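Serpin (Taeniopygia guttata, PDB 5HGC) binds a cortisol-type steroid in a pocket of its serpin fold and may inhibit serine-type endopeptidases. Local coordinates at residues L227-S232 against M357-R362; I85-H90 against R362-T367; V173-S178 against A321-D326; F18-F23 against L368-I373. All blocks are in the same frame, centred on the assembly; numbering follows the deposited sequence.

Contact 1. Residues L227-S232 against M357-R362. With HCY ((11alpha,14beta)-11,17,21-trihydroxypregn-4-ene-3,20-dione), chain B.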
# COMPACT_ATOMS: atom_id res chain seq x y z
N LEU A 227 3.22 -9.47 -13.83
CA LEU A 227 1.97 -10.15 -14.17
C LEU A 227 0.88 -9.12 -14.13
O LEU A 227 0.82 -8.36 -13.16
CB LEU A 227 1.66 -11.26 -13.15
CG LEU A 227 2.60 -12.48 -13.11
CD1 LEU A 227 2.01 -13.62 -12.28
CD2 LEU A 227 2.86 -12.92 -14.54
N HIS A 228 0.05 -9.06 -15.16
CA HIS A 228 -1.07 -8.12 -15.12
C HIS A 228 -2.24 -8.73 -14.40
O HIS A 228 -2.52 -9.94 -14.50
CB HIS A 228 -1.53 -7.71 -16.51
CG HIS A 228 -0.53 -6.87 -17.23
ND1 HIS A 228 0.06 -5.76 -16.66
CD2 HIS A 228 -0.02 -6.97 -18.47
CE1 HIS A 228 0.90 -5.22 -17.52
NE2 HIS A 228 0.87 -5.93 -18.63
N TYR A 229 -2.92 -7.85 -13.69
CA TYR A 229 -4.31 -8.11 -13.30
C TYR A 229 -5.29 -7.70 -14.43
O TYR A 229 -4.99 -6.80 -15.27
CB TYR A 229 -4.62 -7.35 -12.04
CG TYR A 229 -3.97 -7.90 -10.77
CD1 TYR A 229 -4.32 -9.16 -10.26
CD2 TYR A 229 -3.01 -7.14 -10.06
CE1 TYR A 229 -3.75 -9.64 -9.08
CE2 TYR A 229 -2.41 -7.61 -8.90
CZ TYR A 229 -2.81 -8.84 -8.40
OH TYR A 229 -2.26 -9.29 -7.23
N ASN A 230 -6.45 -8.35 -14.45
CA ASN A 230 -7.60 -7.82 -15.19
C ASN A 230 -7.87 -6.44 -14.68
O ASN A 230 -7.81 -6.20 -13.47
CB ASN A 230 -8.85 -8.67 -14.97
CG ASN A 230 -8.80 -9.94 -15.77
OD1 ASN A 230 -9.27 -10.99 -15.30
ND2 ASN A 230 -8.19 -9.88 -16.98
N GLY A 231 -8.17 -5.53 -15.58
CA GLY A 231 -8.34 -4.16 -15.16
C GLY A 231 -7.03 -3.46 -15.42
O GLY A 231 -6.37 -3.72 -16.40
N SER A 232 -6.65 -2.56 -14.56
CA SER A 232 -5.45 -1.78 -14.83
C SER A 232 -4.30 -2.03 -13.82
O SER A 232 -3.22 -1.48 -14.03
CB SER A 232 -5.79 -0.29 -14.89
OG SER A 232 -6.50 0.05 -13.70
N MET A 357 6.71 -8.13 -3.55
CA MET A 357 5.57 -7.98 -4.44
C MET A 357 5.10 -6.49 -4.47
O MET A 357 4.73 -5.91 -3.41
CB MET A 357 4.47 -8.93 -4.06
CG MET A 357 3.30 -8.78 -5.00
SD MET A 357 2.19 -10.14 -4.66
CE MET A 357 1.02 -10.16 -6.03
N LEU A 358 5.16 -5.86 -5.65
CA LEU A 358 4.82 -4.45 -5.75
C LEU A 358 3.63 -4.32 -6.70
O LEU A 358 3.69 -4.77 -7.86
CB LEU A 358 5.99 -3.59 -6.22
CG LEU A 358 7.36 -3.97 -5.66
CD1 LEU A 358 8.44 -3.17 -6.37
CD2 LEU A 358 7.44 -3.75 -4.15
N ILE A 359 2.53 -3.75 -6.20
CA ILE A 359 1.31 -3.71 -7.00
C ILE A 359 1.06 -2.29 -7.35
O ILE A 359 1.04 -1.45 -6.47
CB ILE A 359 0.14 -4.33 -6.27
CG1 ILE A 359 0.51 -5.79 -5.90
CG2 ILE A 359 -1.10 -4.23 -7.12
CD1 ILE A 359 -0.42 -6.52 -4.93
N PHE A 360 0.89 -2.02 -8.64
CA PHE A 360 0.65 -0.66 -9.15
C PHE A 360 -0.66 -0.57 -9.95
O PHE A 360 -1.19 -1.61 -10.49
CB PHE A 360 1.76 -0.18 -10.08
CG PHE A 360 3.16 -0.29 -9.51
CD1 PHE A 360 3.92 -1.48 -9.68
CD2 PHE A 360 3.73 0.79 -8.81
CE1 PHE A 360 5.20 -1.59 -9.16
CE2 PHE A 360 5.01 0.67 -8.30
CZ PHE A 360 5.75 -0.52 -8.49
N ASP A 361 -1.18 0.66 -10.05
CA ASP A 361 -2.20 0.95 -11.06
C ASP A 361 -1.59 1.59 -12.33
O ASP A 361 -0.96 2.64 -12.23
CB ASP A 361 -3.32 1.81 -10.47
CG ASP A 361 -4.39 2.18 -11.50
OD1 ASP A 361 -4.66 1.35 -12.43
OD2 ASP A 361 -4.96 3.31 -11.39
N ARG A 362 -1.81 0.96 -13.51
CA ARG A 362 -1.33 1.47 -14.81
C ARG A 362 -2.07 2.72 -15.32
O ARG A 362 -1.45 3.51 -16.02
CB ARG A 362 -1.30 0.41 -15.91
CG ARG A 362 -0.31 -0.71 -15.73
CD ARG A 362 -0.66 -1.82 -16.72
NE ARG A 362 -1.72 -2.68 -16.17
CZ ARG A 362 -2.34 -3.66 -16.83
NH1 ARG A 362 -2.00 -3.88 -18.12
NH2 ARG A 362 -3.30 -4.40 -16.22
C1 HCY B . 8.00 6.06 -13.44
C2 HCY B . 8.73 7.26 -12.84
C3 HCY B . 7.95 7.89 -11.71
C4 HCY B . 6.81 7.18 -11.08
C5 HCY B . 6.68 5.86 -11.26
C6 HCY B . 5.84 5.06 -10.28
C7 HCY B . 4.88 4.13 -11.04
C8 HCY B . 5.47 3.37 -12.24
C9 HCY B . 6.23 4.35 -13.16
C10 HCY B . 7.35 5.13 -12.42
C12 HCY B . 5.55 2.90 -15.26
C11 HCY B . 6.62 3.76 -14.56
C13 HCY B . 4.87 1.91 -14.26
C14 HCY B . 4.39 2.70 -13.05
C15 HCY B . 3.35 1.83 -12.39
C16 HCY B . 2.67 1.07 -13.53
C17 HCY B . 3.54 1.31 -14.80
C18 HCY B . 5.79 0.72 -13.84
C19 HCY B . 8.44 4.24 -11.77
C20 HCY B . 3.67 0.07 -15.66
C21 HCY B . 3.77 0.20 -17.17
O1 HCY B . 8.30 8.97 -11.28
O2 HCY B . 7.76 2.94 -14.28
O3 HCY B . 2.87 2.25 -15.67
O4 HCY B . 3.71 -1.04 -15.17
O5 HCY B . 4.72 -0.80 -17.53
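The guanidinium of Arg362 lies flat on the imidazole of His228, the two planes only 6° apart and their centres separated by 3.7 Å, so that Arg362 NH1 sits over the centre of the ring. Although Arg362 NH1 and His228 ND1 are 3.1 Å apart, this is a stack and not a hydrogen bond: ND1 has its polar partner in the hydroxyl of Thr234, which steadies the rotation of the imidazole. Arg362 gets there by a bend at chi3 (-83°), which turns the end of the chain back over the loop. Its position is set further by Ser232 O, which accepts both from Arg362 N at 2.9 Å and from Arg362 NE at 2.9 Å, each donor standing above the carbonyl plane. Arg362 NH2 is also bonded to Ala233 O. These residues lie in serpin beta-sheet B, where strand 233-240 runs between strands 222-228 and 355-361, so the two segments meet at strand ends and turns. Small and polar, Ser232 fits the turn, its OG donating to Asp361 OD1 at 2.6 Å. Deeper in, carbon packing dominates, though the tip of Tyr229 that meets Met357 CE, at 3.6 Å, is its hydroxyl OH; Tyr229 CE2 touches Ile359 CG2 at 4.0 Å. The ring of Phe360 leads away from 227-232, and the root of the side chain lies against the steroid, Phe360 CB 3.5 Å from C15 of HCY.

Contact 2. Residues I85-H90 against R362-T367. With HCY ((11alpha,14beta)-11,17,21-trihydroxypregn-4-ene-3,20-dione), chain B.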
# COMPACT_ATOMS: atom_id res chain seq x y z
N ILE A 85 -8.26 8.79 -5.69
CA ILE A 85 -9.19 7.91 -4.95
C ILE A 85 -10.39 7.59 -5.81
O ILE A 85 -10.89 6.46 -5.81
CB ILE A 85 -9.73 8.51 -3.63
CG1 ILE A 85 -8.63 9.03 -2.77
CG2 ILE A 85 -10.49 7.48 -2.76
CD1 ILE A 85 -9.19 10.06 -1.82
N HIS A 86 -10.87 8.60 -6.52
CA HIS A 86 -12.02 8.38 -7.38
C HIS A 86 -11.74 7.25 -8.39
O HIS A 86 -12.54 6.34 -8.57
CB HIS A 86 -12.43 9.71 -8.06
CG HIS A 86 -13.62 9.58 -8.95
ND1 HIS A 86 -13.52 9.18 -10.28
CD2 HIS A 86 -14.94 9.76 -8.72
CE1 HIS A 86 -14.72 9.12 -10.81
NE2 HIS A 86 -15.60 9.47 -9.89
N MET A 87 -10.56 7.27 -8.99
CA MET A 87 -10.21 6.25 -9.97
C MET A 87 -9.98 4.88 -9.42
O MET A 87 -10.46 3.93 -10.01
CB MET A 87 -9.06 6.68 -10.81
CG MET A 87 -9.59 7.81 -11.68
SD MET A 87 -8.46 8.29 -12.96
CE MET A 87 -8.78 6.85 -14.02
N LEU A 88 -9.29 4.82 -8.27
CA LEU A 88 -9.03 3.57 -7.57
C LEU A 88 -10.27 2.93 -6.97
O LEU A 88 -10.40 1.69 -6.96
CB LEU A 88 -7.96 3.77 -6.48
CG LEU A 88 -6.62 4.25 -7.01
CD1 LEU A 88 -5.72 4.52 -5.81
CD2 LEU A 88 -6.04 3.23 -7.99
N ASN A 89 -11.17 3.77 -6.46
CA ASN A 89 -12.38 3.25 -5.83
C ASN A 89 -13.54 3.07 -6.72
O ASN A 89 -14.38 2.29 -6.35
CB ASN A 89 -12.76 4.03 -4.58
CG ASN A 89 -11.83 3.69 -3.43
OD1 ASN A 89 -10.94 2.82 -3.57
ND2 ASN A 89 -11.97 4.38 -2.32
N HIS A 90 -13.54 3.68 -7.91
CA HIS A 90 -14.70 3.61 -8.82
C HIS A 90 -15.06 2.21 -9.33
O HIS A 90 -14.23 1.54 -9.92
CB HIS A 90 -14.61 4.56 -10.02
CG HIS A 90 -15.94 4.85 -10.63
ND1 HIS A 90 -16.34 4.35 -11.85
CD2 HIS A 90 -17.01 5.54 -10.14
CE1 HIS A 90 -17.57 4.74 -12.10
NE2 HIS A 90 -18.00 5.46 -11.08
N ARG A 362 -1.81 0.96 -13.51
CA ARG A 362 -1.33 1.47 -14.81
C ARG A 362 -2.07 2.72 -15.32
O ARG A 362 -1.45 3.51 -16.02
CB ARG A 362 -1.30 0.41 -15.91
CG ARG A 362 -0.31 -0.71 -15.73
CD ARG A 362 -0.66 -1.82 -16.72
NE ARG A 362 -1.72 -2.68 -16.17
CZ ARG A 362 -2.34 -3.66 -16.83
NH1 ARG A 362 -2.00 -3.88 -18.12
NH2 ARG A 362 -3.30 -4.40 -16.22
N ASP A 363 -3.35 2.91 -14.95
CA ASP A 363 -4.11 4.15 -15.23
C ASP A 363 -3.70 5.40 -14.47
O ASP A 363 -3.81 6.50 -15.00
CB ASP A 363 -5.59 3.96 -15.02
CG ASP A 363 -6.20 3.04 -16.04
OD1 ASP A 363 -5.63 2.81 -17.16
OD2 ASP A 363 -7.27 2.52 -15.71
N THR A 364 -3.19 5.25 -13.26
CA THR A 364 -2.75 6.44 -12.50
C THR A 364 -1.28 6.42 -12.15
O THR A 364 -0.79 7.33 -11.46
CB THR A 364 -3.51 6.53 -11.18
OG1 THR A 364 -3.38 5.27 -10.48
CG2 THR A 364 -4.97 6.84 -11.41
N ASN A 365 -0.59 5.36 -12.57
CA ASN A 365 0.80 5.16 -12.20
C ASN A 365 1.07 5.36 -10.72
O ASN A 365 1.97 6.12 -10.36
CB ASN A 365 1.71 6.07 -13.01
CG ASN A 365 1.82 5.64 -14.47
OD1 ASN A 365 1.62 4.46 -14.82
ND2 ASN A 365 2.11 6.59 -15.34
N SER A 366 0.30 4.68 -9.88
CA SER A 366 0.50 4.78 -8.44
C SER A 366 0.79 3.42 -7.87
O SER A 366 0.27 2.40 -8.34
CB SER A 366 -0.70 5.39 -7.70
OG SER A 366 -1.85 4.66 -8.04
N THR A 367 1.62 3.43 -6.82
CA THR A 367 1.90 2.24 -6.06
C THR A 367 0.77 1.96 -5.08
O THR A 367 0.52 2.76 -4.16
CB THR A 367 3.23 2.36 -5.31
OG1 THR A 367 4.19 2.99 -6.19
CG2 THR A 367 3.71 0.99 -4.85
C1 HCY B . 8.00 6.06 -13.44
C2 HCY B . 8.73 7.26 -12.84
C3 HCY B . 7.95 7.89 -11.71
C4 HCY B . 6.81 7.18 -11.08
C5 HCY B . 6.68 5.86 -11.26
C6 HCY B . 5.84 5.06 -10.28
C7 HCY B . 4.88 4.13 -11.04
C8 HCY B . 5.47 3.37 -12.24
C9 HCY B . 6.23 4.35 -13.16
C10 HCY B . 7.35 5.13 -12.42
C12 HCY B . 5.55 2.90 -15.26
C11 HCY B . 6.62 3.76 -14.56
C13 HCY B . 4.87 1.91 -14.26
C14 HCY B . 4.39 2.70 -13.05
C15 HCY B . 3.35 1.83 -12.39
C16 HCY B . 2.67 1.07 -13.53
C17 HCY B . 3.54 1.31 -14.80
C18 HCY B . 5.79 0.72 -13.84
C19 HCY B . 8.44 4.24 -11.77
C20 HCY B . 3.67 0.07 -15.66
C21 HCY B . 3.77 0.20 -17.17
O1 HCY B . 8.30 8.97 -11.28
O2 HCY B . 7.76 2.94 -14.28
O3 HCY B . 2.87 2.25 -15.67
O4 HCY B . 3.71 -1.04 -15.17
O5 HCY B . 4.72 -0.80 -17.53
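Met87 slides past Thr364 in the opposite direction, so that both its CB and its sulfur lie against the methyl of the threonine, with Met87 SD 4.1 Å from Thr364 CG2. This is the place where helix 74-89 of the serpin fold rests against the turn joining strands 355-361 and 366-373, two neighbouring strands of beta-sheet B. The bend of Met87 at chi3 (75°) brings its CE to 4.4 Å from Asp363 CB, a loose contact with the aliphatic root of an acidic residue. One residue on, Leu88 crosses Thr364 obliquely, and its CD2 comes 4.2 Å from Thr364 OG1. No hydrogen bond links helix and turn, and flexible or branched apolar side chains suit such a seam because they can mould themselves to the turn. The methyl of Thr364 packs on Met87, while its OG1, which Leu88 CD2 approaches, is bonded to Asp361 OD2 and accepts from Ser366 OG at 2.9 Å. With the hydroxyl engaged in this way, the methyl is kept turned to Met87. Asn365 and Ser366 both face Asp361 in a G1 beta bulge, and Asn365 has positive phi (47°), a conformation that asparagine tolerates well. The bulge places the Asn365 side chain at the steroid, which is also hydrogen-bonded to Arg226 and Ser261; here the 17-hydroxyl O3 of HCY donates to Asn365 OD1 at 2.7 Å.

Contact 3. Residues V173-S178 against A321-D326. Unlike the reference sequence in segment 173-178: Ser178 (reference Asn).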
# COMPACT_ATOMS: atom_id res chain seq x y z
N VAL A 173 -7.29 -1.14 3.78
CA VAL A 173 -7.52 -1.51 2.37
C VAL A 173 -7.27 -2.99 2.23
O VAL A 173 -6.28 -3.50 2.75
CB VAL A 173 -6.65 -0.69 1.38
CG1 VAL A 173 -5.18 -0.76 1.78
CG2 VAL A 173 -6.91 -1.12 -0.04
N TYR A 174 -8.23 -3.67 1.60
CA TYR A 174 -8.13 -5.07 1.23
C TYR A 174 -8.14 -5.14 -0.32
O TYR A 174 -8.88 -4.37 -0.98
CB TYR A 174 -9.29 -5.92 1.79
CG TYR A 174 -9.42 -7.29 1.13
CD1 TYR A 174 -8.69 -8.42 1.62
CD2 TYR A 174 -10.24 -7.49 -0.02
CE1 TYR A 174 -8.83 -9.69 1.03
CE2 TYR A 174 -10.34 -8.75 -0.64
CZ TYR A 174 -9.64 -9.83 -0.12
OH TYR A 174 -9.76 -11.04 -0.72
N PHE A 175 -7.34 -6.06 -0.89
CA PHE A 175 -7.36 -6.28 -2.32
C PHE A 175 -7.18 -7.75 -2.62
O PHE A 175 -6.46 -8.48 -1.92
CB PHE A 175 -6.28 -5.40 -3.00
CG PHE A 175 -6.23 -5.50 -4.52
CD1 PHE A 175 -7.22 -4.89 -5.33
CD2 PHE A 175 -5.20 -6.22 -5.15
CE1 PHE A 175 -7.17 -4.99 -6.74
CE2 PHE A 175 -5.16 -6.32 -6.56
CZ PHE A 175 -6.15 -5.71 -7.36
N LYS A 176 -7.87 -8.20 -3.66
CA LYS A 176 -7.59 -9.48 -4.34
C LYS A 176 -7.74 -9.23 -5.83
O LYS A 176 -8.80 -8.75 -6.33
CB LYS A 176 -8.52 -10.58 -3.87
CG LYS A 176 -8.42 -11.88 -4.66
CD LYS A 176 -8.92 -13.06 -3.82
CE LYS A 176 -8.83 -14.34 -4.59
NZ LYS A 176 -9.67 -15.45 -4.09
N GLY A 177 -6.68 -9.48 -6.56
CA GLY A 177 -6.78 -9.19 -7.96
C GLY A 177 -7.31 -10.39 -8.70
O GLY A 177 -7.13 -11.54 -8.27
N SER A 178 -7.93 -10.14 -9.84
CA SER A 178 -8.09 -11.21 -10.80
C SER A 178 -6.94 -11.22 -11.85
O SER A 178 -6.68 -10.19 -12.52
CB SER A 178 -9.45 -11.10 -11.46
OG SER A 178 -9.68 -12.25 -12.24
N ALA A 321 -3.15 -3.12 5.68
CA ALA A 321 -3.34 -3.54 4.28
C ALA A 321 -3.44 -5.04 4.23
O ALA A 321 -2.77 -5.75 4.95
CB ALA A 321 -2.22 -3.06 3.38
N SER A 322 -4.27 -5.53 3.34
CA SER A 322 -4.53 -6.93 3.30
C SER A 322 -4.72 -7.39 1.84
O SER A 322 -5.37 -6.72 1.01
CB SER A 322 -5.74 -7.17 4.16
OG SER A 322 -5.92 -8.52 4.31
N LEU A 323 -4.18 -8.55 1.54
CA LEU A 323 -4.10 -9.02 0.15
C LEU A 323 -4.28 -10.51 0.10
O LEU A 323 -3.66 -11.24 0.86
CB LEU A 323 -2.73 -8.65 -0.44
CG LEU A 323 -2.32 -9.28 -1.79
CD1 LEU A 323 -3.11 -8.65 -2.96
CD2 LEU A 323 -0.80 -9.21 -2.04
N ASP A 324 -5.11 -10.97 -0.79
CA ASP A 324 -5.05 -12.38 -1.11
C ASP A 324 -4.51 -12.59 -2.53
O ASP A 324 -4.83 -11.80 -3.49
CB ASP A 324 -6.43 -13.03 -1.02
CG ASP A 324 -6.97 -13.06 0.38
OD1 ASP A 324 -6.18 -13.34 1.31
OD2 ASP A 324 -8.18 -12.80 0.54
N VAL A 325 -3.73 -13.68 -2.65
CA VAL A 325 -3.20 -14.14 -3.93
C VAL A 325 -3.55 -15.59 -4.12
O VAL A 325 -3.21 -16.47 -3.27
CB VAL A 325 -1.67 -13.99 -3.95
CG1 VAL A 325 -1.07 -14.56 -5.26
CG2 VAL A 325 -1.30 -12.53 -3.74
N ASP A 326 -4.21 -15.87 -5.24
CA ASP A 326 -4.46 -17.23 -5.62
C ASP A 326 -4.51 -17.42 -7.15
O ASP A 326 -4.13 -16.50 -7.88
CB ASP A 326 -5.66 -17.79 -4.82
CG ASP A 326 -7.04 -17.34 -5.35
OD1 ASP A 326 -7.19 -16.74 -6.46
OD2 ASP A 326 -8.01 -17.61 -4.61
O HOH W 1 -4.30 -10.72 -6.00
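Backbone bonds close the tight half of this contact. Ser322 N donates to Val173 O at 2.9 Å, Phe175 N to Ser322 O at 2.8 Å and Asp324 N to Phe175 O at 3.0 Å, the last nearly along the C=O axis. On the buried face, Val173 CG1 rests 4.1 Å from Ala321 CB. Beside this pair Phe175 and Leu323 lie side by side and point the same way, with Leu323 CD1 at the edge of the phenyl ring, 3.9 Å from CD2 of Phe175. Apolar residues, from Ala321 to Phe175, fill this face where Met357, Ile359 and Phe36 of sheet B press against it, and the Phe175 ring meets Tyr229 edge to face. The two strands run parallel as neighbours in serpin beta-sheet A. Because they pair directly here, no inserted reactive-loop strand separates them, as in a native serpin whose loop is still expelled. The other face is polar and more open to solvent. Tyr174 CG stands anti to its backbone N (chi1 165°), which carries the phenol across to Asp324; its OH donates to Asp324 OD2 at 2.7 Å from above the carboxylate plane, while Asp324 OD1 is taken by Ser277 OG. Towards the C-terminal ends the strands part. There a water accepts from Gly177 N and donates to Asp324 O, standing in for direct pairing. Extended throughout beyond CG, Lys176 passes Asp324 obliquely, its long aliphatic chain lying along the solvent side and its ammonium NZ reaching Asp326 OD2 in a 2.8 Å salt bridge.

Contact 4. Residues F18-F23 against L368-I373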
# COMPACT_ATOMS: atom_id res chain seq x y z
N PHE A 18 7.63 8.91 -1.89
CA PHE A 18 7.17 8.69 -0.52
C PHE A 18 7.09 7.18 -0.29
O PHE A 18 7.56 6.68 0.75
CB PHE A 18 5.79 9.41 -0.21
CG PHE A 18 5.14 8.92 1.07
CD1 PHE A 18 5.65 9.33 2.32
CD2 PHE A 18 4.14 7.97 1.04
CE1 PHE A 18 5.13 8.82 3.51
CE2 PHE A 18 3.60 7.45 2.23
CZ PHE A 18 4.10 7.87 3.48
N ALA A 19 6.50 6.46 -1.27
CA ALA A 19 6.27 5.03 -1.16
C ALA A 19 7.56 4.33 -0.84
O ALA A 19 7.60 3.49 0.09
CB ALA A 19 5.68 4.46 -2.46
N PHE A 20 8.62 4.66 -1.58
CA PHE A 20 9.89 4.01 -1.31
C PHE A 20 10.74 4.51 -0.12
O PHE A 20 11.40 3.68 0.54
CB PHE A 20 10.66 3.73 -2.61
CG PHE A 20 9.88 2.86 -3.56
CD1 PHE A 20 9.70 1.51 -3.28
CD2 PHE A 20 9.24 3.41 -4.66
CE1 PHE A 20 8.91 0.71 -4.11
CE2 PHE A 20 8.45 2.62 -5.50
CZ PHE A 20 8.28 1.27 -5.23
N GLN A 21 10.70 5.81 0.23
CA GLN A 21 11.34 6.19 1.52
C GLN A 21 10.70 5.47 2.68
O GLN A 21 11.39 5.02 3.60
CB GLN A 21 11.30 7.67 1.85
CG GLN A 21 11.90 8.54 0.79
CD GLN A 21 11.45 9.97 0.94
OE1 GLN A 21 11.28 10.46 2.09
NE2 GLN A 21 11.23 10.65 -0.21
N PHE A 22 9.38 5.37 2.62
CA PHE A 22 8.67 4.73 3.69
C PHE A 22 9.20 3.31 3.82
O PHE A 22 9.53 2.89 4.96
CB PHE A 22 7.16 4.75 3.47
CG PHE A 22 6.37 4.26 4.64
CD1 PHE A 22 6.15 2.90 4.84
CD2 PHE A 22 5.81 5.17 5.56
CE1 PHE A 22 5.42 2.46 5.95
CE2 PHE A 22 5.07 4.73 6.65
CZ PHE A 22 4.89 3.37 6.86
N PHE A 23 9.25 2.60 2.67
CA PHE A 23 9.78 1.24 2.57
C PHE A 23 11.20 1.08 3.15
O PHE A 23 11.42 0.15 3.96
CB PHE A 23 9.81 0.75 1.11
CG PHE A 23 10.19 -0.70 0.97
CD1 PHE A 23 9.40 -1.71 1.55
CD2 PHE A 23 11.34 -1.07 0.30
CE1 PHE A 23 9.72 -3.07 1.42
CE2 PHE A 23 11.67 -2.44 0.19
CZ PHE A 23 10.85 -3.44 0.74
N LEU A 368 0.11 0.83 -5.31
CA LEU A 368 -0.98 0.38 -4.47
C LEU A 368 -0.48 -0.44 -3.30
O LEU A 368 -1.01 -0.29 -2.19
CB LEU A 368 -2.02 -0.42 -5.25
CG LEU A 368 -2.43 0.22 -6.58
CD1 LEU A 368 -3.49 -0.64 -7.24
CD2 LEU A 368 -2.88 1.69 -6.41
N PHE A 369 0.49 -1.33 -3.50
CA PHE A 369 0.95 -2.16 -2.37
C PHE A 369 2.43 -2.43 -2.45
O PHE A 369 2.98 -2.60 -3.55
CB PHE A 369 0.21 -3.50 -2.34
CG PHE A 369 -1.26 -3.39 -2.05
CD1 PHE A 369 -1.72 -3.30 -0.74
CD2 PHE A 369 -2.20 -3.42 -3.09
CE1 PHE A 369 -3.08 -3.21 -0.47
CE2 PHE A 369 -3.58 -3.33 -2.82
CZ PHE A 369 -4.02 -3.22 -1.50
N ILE A 370 3.08 -2.47 -1.29
CA ILE A 370 4.48 -2.87 -1.22
C ILE A 370 4.58 -4.02 -0.21
O ILE A 370 4.24 -3.88 0.99
CB ILE A 370 5.39 -1.67 -0.89
CG1 ILE A 370 5.40 -0.68 -2.06
CG2 ILE A 370 6.82 -2.14 -0.59
CD1 ILE A 370 6.22 0.58 -1.84
N GLY A 371 5.03 -5.18 -0.70
CA GLY A 371 5.11 -6.38 0.12
C GLY A 371 6.55 -6.83 0.09
O GLY A 371 7.21 -6.78 -0.95
N LYS A 372 7.05 -7.25 1.23
CA LYS A 372 8.28 -7.97 1.31
C LYS A 372 7.80 -9.22 1.98
O LYS A 372 7.34 -9.16 3.12
CB LYS A 372 9.30 -7.19 2.17
CG LYS A 372 10.50 -8.04 2.45
CD LYS A 372 11.49 -7.37 3.32
CE LYS A 372 12.51 -8.41 3.79
NZ LYS A 372 13.58 -7.70 4.55
N ILE A 373 7.81 -10.33 1.26
CA ILE A 373 7.30 -11.60 1.75
C ILE A 373 8.52 -12.44 2.09
O ILE A 373 9.19 -12.92 1.19
CB ILE A 373 6.42 -12.34 0.70
CG1 ILE A 373 5.14 -11.53 0.34
CG2 ILE A 373 5.90 -13.66 1.27
CD1 ILE A 373 5.29 -10.11 -0.16
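Helix-on-sheet packing in the serpin core brings helix 12-29 against strand 366-373, the late strand of beta-sheet B that lies between strands 355-361 and 35-37. The two short segments run roughly the same way, their axes inclined by 24° and 10.2 Å apart at closest, a separation bridged by apolar side chains. Ile370 carries most of the contact. Its CG1 is anti to the carbonyl carbon (chi1 -67°) and its CG2 anti to the backbone N, so the two branches fork from the strand towards different turns of the helix. The longer branch puts CD1 against Phe20, whose ring crosses it obliquely with CE1 3.5 Å away. The same Ile370 CD1 lies 4.0 Å from Ala19 CB; alanine is well suited to this spot, since a one-carbon side chain lets the isoleucine tip come close to the helix backbone, 3.8 Å from Ala19 O. That carbonyl is itself bonded to the hydroxyl of Tyr37, from the strand flanking Ile370. The shorter branch meets Phe23: CG2 of Ile370 approaches Phe23 CD1 to 3.4 Å, a snug fit. Phe23 has CG anti to its backbone N (chi1 -173°), which throws the ring out from the helix towards the strand, where Tyr37 and Leu356 also touch it. Lys372 contributes its aliphatic part only, while its extended chain leads the ammonium away to a salt bridge with Glu249. Lys372 CB sits at the edge of the Phe23 ring, near its plane, 4.2 Å from Phe23 CE1.

How the contacts relate
Contact 4 is the most central and is purely apolar, whereas contact 3 joins strands of sheet A by backbone bonds, with one greasy face and one polar, partly exposed face. Contacts 1 and 2 lie at the end of sheet B, share Arg362 and both touch the steroid: contact 1 relies on a stacked cation and hydrogen bonds, contact 2 on loose helix packing with its hydrogen bond to the ligand. Contacts 2 and 4 use the same strand, 366-373, which pairs with strand 355-361 of contact 1. Phe369 packs on Phe175, Val173 and Ala321, so sheet B backs the buried face of contact 3, and Tyr229 of contact 1 packs against Gly177 and Phe175.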